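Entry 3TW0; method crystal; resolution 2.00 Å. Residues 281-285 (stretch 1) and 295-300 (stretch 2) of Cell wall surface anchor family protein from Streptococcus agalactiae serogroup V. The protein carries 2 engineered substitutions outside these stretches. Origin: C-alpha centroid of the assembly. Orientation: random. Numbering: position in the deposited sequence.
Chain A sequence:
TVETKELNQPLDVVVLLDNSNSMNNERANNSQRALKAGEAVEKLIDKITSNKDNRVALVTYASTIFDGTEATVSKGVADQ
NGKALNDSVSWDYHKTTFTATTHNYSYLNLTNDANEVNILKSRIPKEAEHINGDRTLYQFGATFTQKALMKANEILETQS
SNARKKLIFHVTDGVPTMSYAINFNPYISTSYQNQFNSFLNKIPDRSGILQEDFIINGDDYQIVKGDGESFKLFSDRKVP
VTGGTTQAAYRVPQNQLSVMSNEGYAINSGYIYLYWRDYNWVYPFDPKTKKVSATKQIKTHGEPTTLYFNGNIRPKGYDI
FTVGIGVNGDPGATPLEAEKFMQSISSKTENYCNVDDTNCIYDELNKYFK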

ATOM      1  N   TRP A 281      10.511   4.498   9.677  1.00 16.72           N
ATOM      2  CA  TRP A 281      10.880   5.759  10.312  1.00 16.15           C
ATOM      3  C   TRP A 281      10.414   6.958   9.502  1.00 16.89           C
ATOM      4  O   TRP A 281      10.318   6.900   8.279  1.00 16.42           O
ATOM      5  CB  TRP A 281      12.411   5.888  10.387  1.00 16.15           C
ATOM      6  CG  TRP A 281      13.127   4.923  11.313  1.00 17.29           C
ATOM      7  CD1 TRP A 281      12.575   3.880  12.026  1.00 17.28           C
ATOM      8  CD2 TRP A 281      14.542   4.871  11.568  1.00 19.35           C
ATOM      9  NE1 TRP A 281      13.549   3.225  12.745  1.00 15.49           N
ATOM     10  CE2 TRP A 281      14.768   3.798  12.474  1.00 16.31           C
ATOM     11  CE3 TRP A 281      15.639   5.639  11.142  1.00 18.20           C
ATOM     12  CZ2 TRP A 281      16.038   3.481  12.958  1.00 17.13           C
ATOM     13  CZ3 TRP A 281      16.908   5.310  11.614  1.00 19.03           C
ATOM     14  CH2 TRP A 281      17.096   4.245  12.534  1.00 17.88           C
ATOM     15  N   VAL A 282      10.198   8.077  10.170  1.00 18.13           N
ATOM     16  CA  VAL A 282      10.078   9.346   9.426  1.00 18.17           C
ATOM     17  C   VAL A 282      11.362   9.484   8.612  1.00 18.06           C
ATOM     18  O   VAL A 282      12.442   9.125   9.086  1.00 20.06           O
ATOM     19  CB  VAL A 282       9.855  10.536  10.384  1.00 18.05           C
ATOM     20  CG1 VAL A 282       9.966  11.869   9.645  1.00 17.91           C
ATOM     21  CG2 VAL A 282       8.500  10.421  11.012  1.00 18.18           C
ATOM     22  N   TYR A 283      11.239   9.926   7.365  1.00 16.88           N
ATOM     23  CA  TYR A 283      12.414  10.110   6.539  1.00 16.60           C
ATOM     24  C   TYR A 283      12.209  11.359   5.656  1.00 16.95           C
ATOM     25  O   TYR A 283      11.099  11.875   5.549  1.00 16.43           O
ATOM     26  CB  TYR A 283      12.710   8.848   5.688  1.00 15.66           C
ATOM     27  CG  TYR A 283      11.826   8.757   4.457  1.00 13.81           C
ATOM     28  CD1 TYR A 283      10.515   8.292   4.557  1.00 13.03           C
ATOM     29  CD2 TYR A 283      12.290   9.166   3.212  1.00 12.57           C
ATOM     30  CE1 TYR A 283       9.691   8.215   3.439  1.00 13.53           C
ATOM     31  CE2 TYR A 283      11.462   9.114   2.071  1.00 14.82           C
ATOM     32  CZ  TYR A 283      10.174   8.641   2.200  1.00 11.27           C
ATOM     33  OH  TYR A 283       9.375   8.574   1.108  1.00 12.75           O
ATOM     34  N   PRO A 284      13.271  11.837   5.018  1.00 17.81           N
ATOM     35  CA  PRO A 284      14.634  11.293   4.965  1.00 18.40           C
ATOM     36  C   PRO A 284      15.412  11.481   6.269  1.00 18.98           C
ATOM     37  O   PRO A 284      15.035  12.299   7.109  1.00 18.24           O
ATOM     38  CB  PRO A 284      15.282  12.097   3.840  1.00 18.12           C
ATOM     39  CG  PRO A 284      14.547  13.430   3.901  1.00 17.88           C
ATOM     40  CD  PRO A 284      13.179  13.178   4.387  1.00 17.49           C
ATOM     41  N   PHE A 285      16.459  10.667   6.427  1.00 19.68           N
ATOM     42  CA  PHE A 285      17.439  10.770   7.501  1.00 19.96           C
ATOM     43  C   PHE A 285      18.829  10.425   6.905  1.00 20.50           C
ATOM     44  O   PHE A 285      18.916   9.644   5.941  1.00 20.23           O
ATOM     45  CB  PHE A 285      17.080   9.808   8.653  1.00 20.14           C
ATOM     46  CG  PHE A 285      16.940   8.356   8.230  1.00 20.63           C
ATOM     47  CD1 PHE A 285      18.058   7.540   8.089  1.00 21.04           C
ATOM     48  CD2 PHE A 285      15.686   7.812   7.965  1.00 20.40           C
ATOM     49  CE1 PHE A 285      17.931   6.211   7.671  1.00 20.16           C
ATOM     50  CE2 PHE A 285      15.552   6.472   7.576  1.00 22.52           C
ATOM     51  CZ  PHE A 285      16.677   5.664   7.437  1.00 18.23           C
TER
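Stretch 2 295-300: TKQIKT

Stretch 2 is held to stretch 1 by a single antiparallel bridge in which Tyr 283 and Ile 298 pair through their backbones. The stronger bond runs from Ile 298 N to Tyr 283 O, 2.8 Å long and nearly straight at 163°; its return partner, from Tyr 283 N to Ile 298 O, is weak at 3.5 Å. Neither stretch forms a regular strand, although the backbone of Gln 297 and Ile 298 is extended (phi/psi -134/128 and -88/125). The CA atoms of Tyr 283 and Ile 298 lie 5.6 Å apart, and those of Val 282 and Lys 299 5.3 Å, so the chains run in opposite directions across the pair.

Ile 298, with chi1 and chi2 both m, points its CA-to-CB bond toward stretch 1. The CA-to-CB bond of Tyr 283 points away, but with chi1 in the p well the end of the side chain comes nearer to stretch 2, and the ring lies against the side chain of Ile 298: Ile 298 CB lies 4.1 Å from the Tyr 283 ring centroid, over one face, and Ile 298 CG2 reaches Tyr 283 CE1 at 3.6 Å. Val 282 packs beside the bridge, its CG1 3.8 Å from Gln 297 CB and its CG2 4.2 Å from Lys 299 CG. Beyond Tyr 283, Pro 284 follows a cis peptide bond and sets its CD 3.6 Å from Lys 296 O.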

ATOM      1  N   THR A 295      14.321  19.687   7.710  1.00 19.37           N
ATOM      2  CA  THR A 295      13.333  20.433   6.915  1.00 19.77           C
ATOM      3  C   THR A 295      12.157  19.540   6.499  1.00 18.10           C
ATOM      4  O   THR A 295      11.321  19.228   7.316  1.00 18.34           O
ATOM      5  CB  THR A 295      13.960  21.192   5.710  1.00 19.00           C
ATOM      6  OG1 THR A 295      14.539  20.256   4.795  1.00 21.73           O
ATOM      7  CG2 THR A 295      15.018  22.199   6.159  1.00 20.08           C
ATOM      8  N   LYS A 296      12.085  19.154   5.228  1.00 18.02           N
ATOM      9  CA  LYS A 296      10.953  18.370   4.757  1.00 17.03           C
ATOM     10  C   LYS A 296      10.995  17.010   5.444  1.00 16.91           C
ATOM     11  O   LYS A 296      12.081  16.395   5.503  1.00 16.29           O
ATOM     12  CB  LYS A 296      11.057  18.151   3.236  1.00 17.83           C
ATOM     13  CG  LYS A 296       9.898  17.319   2.616  1.00 14.27           C
ATOM     14  CD  LYS A 296       8.552  18.073   2.730  1.00 12.18           C
ATOM     15  CE  LYS A 296       7.388  17.130   2.654  1.00 12.94           C
ATOM     16  NZ  LYS A 296       6.034  17.770   2.609  1.00 15.08           N
ATOM     17  N   GLN A 297       9.825  16.542   5.907  1.00 16.92           N
ATOM     18  CA  GLN A 297       9.671  15.199   6.502  1.00 17.82           C
ATOM     19  C   GLN A 297       8.448  14.477   5.962  1.00 18.18           C
ATOM     20  O   GLN A 297       7.319  15.028   5.971  1.00 19.43           O
ATOM     21  CB  GLN A 297       9.584  15.252   8.030  1.00 17.76           C
ATOM     22  CG  GLN A 297      10.886  15.639   8.773  1.00 17.62           C
ATOM     23  CD  GLN A 297      10.680  15.772  10.280  1.00 20.29           C
ATOM     24  OE1 GLN A 297      11.637  15.839  11.055  1.00 23.53           O
ATOM     25  NE2 GLN A 297       9.434  15.815  10.700  1.00 19.55           N
ATOM     26  N   ILE A 298       8.662  13.253   5.487  1.00 17.79           N
ATOM     27  CA  ILE A 298       7.547  12.389   5.069  1.00 18.16           C
ATOM     28  C   ILE A 298       7.113  11.634   6.326  1.00 18.24           C
ATOM     29  O   ILE A 298       7.945  11.018   6.975  1.00 17.55           O
ATOM     30  CB  ILE A 298       7.981  11.433   3.931  1.00 18.27           C
ATOM     31  CG1 ILE A 298       8.552  12.225   2.734  1.00 18.44           C
ATOM     32  CG2 ILE A 298       6.873  10.461   3.525  1.00 19.19           C
ATOM     33  CD1 ILE A 298       7.558  13.148   2.025  1.00 18.04           C
ATOM     34  N   LYS A 299       5.831  11.711   6.692  1.00 18.93           N
ATOM     35  CA  LYS A 299       5.358  11.144   7.972  1.00 19.13           C
ATOM     36  C   LYS A 299       4.211  10.152   7.829  1.00 18.77           C
ATOM     37  O   LYS A 299       3.808   9.511   8.814  1.00 19.35           O
ATOM     38  CB  LYS A 299       4.946  12.273   8.924  1.00 20.12           C
ATOM     39  CG  LYS A 299       6.064  13.284   9.236  1.00 22.10           C
ATOM     40  CD  LYS A 299       5.506  14.597   9.812  1.00 24.39           C
ATOM     41  CE  LYS A 299       6.510  15.223  10.748  1.00 29.31           C
ATOM     42  NZ  LYS A 299       6.671  16.718  10.550  1.00 35.40           N
ATOM     43  N   THR A 300       3.670  10.023   6.616  1.00 18.19           N
ATOM     44  CA  THR A 300       2.668   8.987   6.316  1.00 17.28           C
ATOM     45  C   THR A 300       2.906   8.255   4.979  1.00 17.03           C
ATOM     46  O   THR A 300       3.729   8.668   4.170  1.00 17.50           O
ATOM     47  CB  THR A 300       1.267   9.586   6.237  1.00 17.05           C
ATOM     48  OG1 THR A 300       1.198  10.439   5.084  1.00 18.51           O
ATOM     49  CG2 THR A 300       0.939  10.378   7.513  1.00 17.28           C
TER